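Local atomic coordinates of epidermin leader peptide processing serine protease EpiP (PDB entry 3QFH), a protein that probably acts as a subtilisin-like serine endopeptidase that cleaves the leader peptide from the precursor of the lantibiotic epidermin. Residues S18-Y23 / Q55-K60. Sequence-based numbering, arbitrary orientation.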
loop_
_atom_site.group_PDB
_atom_site.type_symbol
_atom_site.label_atom_id
_atom_site.label_comp_id
_atom_site.label_asym_id
_atom_site.label_seq_id
_atom_site.Cartn_x
_atom_site.Cartn_y
_atom_site.Cartn_z
ATOM N N SER A 18 -30.090 20.400 11.559
ATOM C CA SER A 18 -29.487 19.661 12.710
ATOM C C SER A 18 -28.578 18.515 12.226
ATOM O O SER A 18 -28.039 17.741 13.032
ATOM C CB SER A 18 -30.604 19.121 13.607
ATOM O OG SER A 18 -30.086 18.521 14.780
ATOM N N GLU A 19 -28.416 18.425 10.907
ATOM C CA GLU A 19 -27.595 17.399 10.269
ATOM C C GLU A 19 -26.158 17.407 10.841
ATOM O O GLU A 19 -25.525 18.448 10.943
ATOM C CB GLU A 19 -27.550 17.650 8.757
ATOM C CG GLU A 19 -26.995 16.499 7.932
ATOM C CD GLU A 19 -27.939 15.313 7.870
ATOM O OE1 GLU A 19 -27.494 14.226 7.428
ATOM O OE2 GLU A 19 -29.126 15.463 8.259
ATOM N N GLU A 20 -25.659 16.237 11.208
ATOM C CA GLU A 20 -24.332 16.123 11.780
ATOM C C GLU A 20 -23.480 15.360 10.761
ATOM O O GLU A 20 -23.867 14.286 10.309
ATOM C CB GLU A 20 -24.433 15.389 13.113
ATOM C CG GLU A 20 -23.259 15.585 14.046
ATOM C CD GLU A 20 -23.375 14.749 15.327
ATOM O OE1 GLU A 20 -24.343 13.960 15.450
ATOM O OE2 GLU A 20 -22.487 14.875 16.205
ATOM N N LEU A 21 -22.343 15.928 10.373
ATOM C CA LEU A 21 -21.480 15.318 9.356
ATOM C C LEU A 21 -20.050 15.119 9.832
ATOM O O LEU A 21 -19.616 15.706 10.824
ATOM C CB LEU A 21 -21.449 16.190 8.105
ATOM C CG LEU A 21 -22.793 16.599 7.494
ATOM C CD1 LEU A 21 -22.541 17.594 6.360
ATOM C CD2 LEU A 21 -23.609 15.381 7.013
ATOM N N TYR A 22 -19.323 14.301 9.084
ATOM C CA TYR A 22 -17.934 13.995 9.374
ATOM C C TYR A 22 -17.010 15.021 8.729
ATOM O O TYR A 22 -17.007 15.181 7.505
ATOM C CB TYR A 22 -17.581 12.583 8.880
ATOM C CG TYR A 22 -18.132 11.466 9.761
ATOM C CD1 TYR A 22 -19.434 10.975 9.597
ATOM C CD2 TYR A 22 -17.341 10.904 10.760
ATOM C CE1 TYR A 22 -19.928 9.936 10.428
ATOM C CE2 TYR A 22 -17.824 9.887 11.591
ATOM C CZ TYR A 22 -19.104 9.411 11.425
ATOM O OH TYR A 22 -19.532 8.404 12.255
ATOM N N TYR A 23 -16.241 15.725 9.558
ATOM C CA TYR A 23 -15.266 16.693 9.061
ATOM C C TYR A 23 -13.844 16.274 9.386
ATOM O O TYR A 23 -13.549 15.754 10.480
ATOM C CB TYR A 23 -15.524 18.092 9.619
ATOM C CG TYR A 23 -16.753 18.741 9.041
ATOM C CD1 TYR A 23 -16.685 19.464 7.844
ATOM C CD2 TYR A 23 -17.989 18.617 9.667
ATOM C CE1 TYR A 23 -17.817 20.049 7.291
ATOM C CE2 TYR A 23 -19.135 19.200 9.116
ATOM C CZ TYR A 23 -19.040 19.919 7.934
ATOM O OH TYR A 23 -20.164 20.502 7.392
ATOM N N GLN A 55 -10.690 13.794 13.029
ATOM C CA GLN A 55 -11.955 13.739 12.340
ATOM C C GLN A 55 -12.957 14.080 13.415
ATOM O O GLN A 55 -12.902 13.549 14.523
ATOM C CB GLN A 55 -12.222 12.369 11.743
ATOM C CG GLN A 55 -13.323 12.387 10.723
ATOM C CD GLN A 55 -13.546 11.022 10.097
ATOM O OE1 GLN A 55 -13.421 9.992 10.771
ATOM N NE2 GLN A 55 -13.917 11.006 8.812
ATOM N N ILE A 56 -13.856 14.984 13.094
ATOM C CA ILE A 56 -14.838 15.448 14.043
ATOM C C ILE A 56 -16.223 15.370 13.428
ATOM O O ILE A 56 -16.422 15.675 12.248
ATOM C CB ILE A 56 -14.514 16.900 14.462
ATOM C CG1 ILE A 56 -13.075 16.978 15.003
ATOM C CG2 ILE A 56 -15.525 17.409 15.493
ATOM C CD1 ILE A 56 -12.655 18.393 15.465
ATOM N N LYS A 57 -17.178 14.926 14.224
ATOM C CA LYS A 57 -18.531 14.830 13.766
ATOM C C LYS A 57 -19.220 16.076 14.320
ATOM O O LYS A 57 -19.254 16.287 15.534
ATOM C CB LYS A 57 -19.166 13.529 14.266
ATOM C CG LYS A 57 -20.426 13.169 13.528
ATOM C CD LYS A 57 -21.013 11.820 13.947
ATOM C CE LYS A 57 -22.270 11.527 13.130
ATOM N NZ LYS A 57 -22.983 10.290 13.556
ATOM N N MET A 58 -19.712 16.932 13.433
ATOM C CA MET A 58 -20.378 18.166 13.856
ATOM C C MET A 58 -21.320 18.745 12.798
ATOM O O MET A 58 -21.264 18.359 11.633
ATOM C CB MET A 58 -19.342 19.217 14.284
ATOM C CG MET A 58 -18.258 19.514 13.283
ATOM S SD MET A 58 -16.951 20.611 13.953
ATOM C CE MET A 58 -15.758 20.512 12.631
ATOM N N THR A 59 -22.202 19.654 13.224
ATOM C CA THR A 59 -23.133 20.310 12.304
ATOM C C THR A 59 -22.347 21.223 11.385
ATOM O O THR A 59 -21.202 21.578 11.687
ATOM C CB THR A 59 -24.207 21.165 13.041
ATOM O OG1 THR A 59 -23.572 22.245 13.749
ATOM C CG2 THR A 59 -25.016 20.304 14.010
ATOM N N LYS A 60 -22.952 21.627 10.272
ATOM C CA LYS A 60 -22.239 22.511 9.347
ATOM C C LYS A 60 -22.026 23.873 10.019
ATOM O O LYS A 60 -21.048 24.552 9.743
ATOM C CB LYS A 60 -22.974 22.676 8.012
ATOM C CG LYS A 60 -22.067 23.295 6.921
ATOM C CD LYS A 60 -22.814 23.649 5.638
ATOM C CE LYS A 60 -23.676 24.904 5.824
ATOM N NZ LYS A 60 -24.350 25.305 4.560
#
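Strands 20-27 and 53-59 run antiparallel here, joined by two hydrogen-bonded pairs, Leu21 with Met58 and Tyr23 with Ile56. Three of the four bonds enter their carbonyls in plane or nearly along the C=O axis; the exception is Leu21 N, straight at its hydrogen but standing above the carbonyl plane of Met58 O (2.9 Å). On the Glu20 and Tyr22 face, Lys57 rises between those two residues with CG anti to the backbone N (chi1 -164°) and the chain fully extended. Its CB lies near Leu21 O. CG then rests 3.8 Å from Glu20 CG, CD passes over one face of the Tyr22 ring, and CE lies between Tyr22 CE1 and Glu20 OE1. At the tip, Lys57 NZ lies 4.1 Å from Tyr22 OH. Lys57 NZ and Glu20 OE1, 4.3 Å apart, are too distant for a salt bridge, though their opposite charges may attract. Lysine suits this place: its methylenes cover an aromatic face while its charged end probably stays toward solvent. On the other face, shared by Leu21 and Ile56, Tyr23 CD2 touches Met58 CG at 3.7 Å, Met58 CE comes within 3.9 Å of Tyr23 CB, and Met58 O sits in the ring plane, near Tyr23 CE2. Flexible methionine fits beside the broad ring, which also covers Ala63 of helix 60-66. Thr59 N-caps that helix, its short side chain letting OG1 accept from His62 N. The pairing joins the inner two of four antiparallel strands (43-48, 53-59, 20-27, 73-78), consistent with the alpha/beta propeptide domain of subtilases.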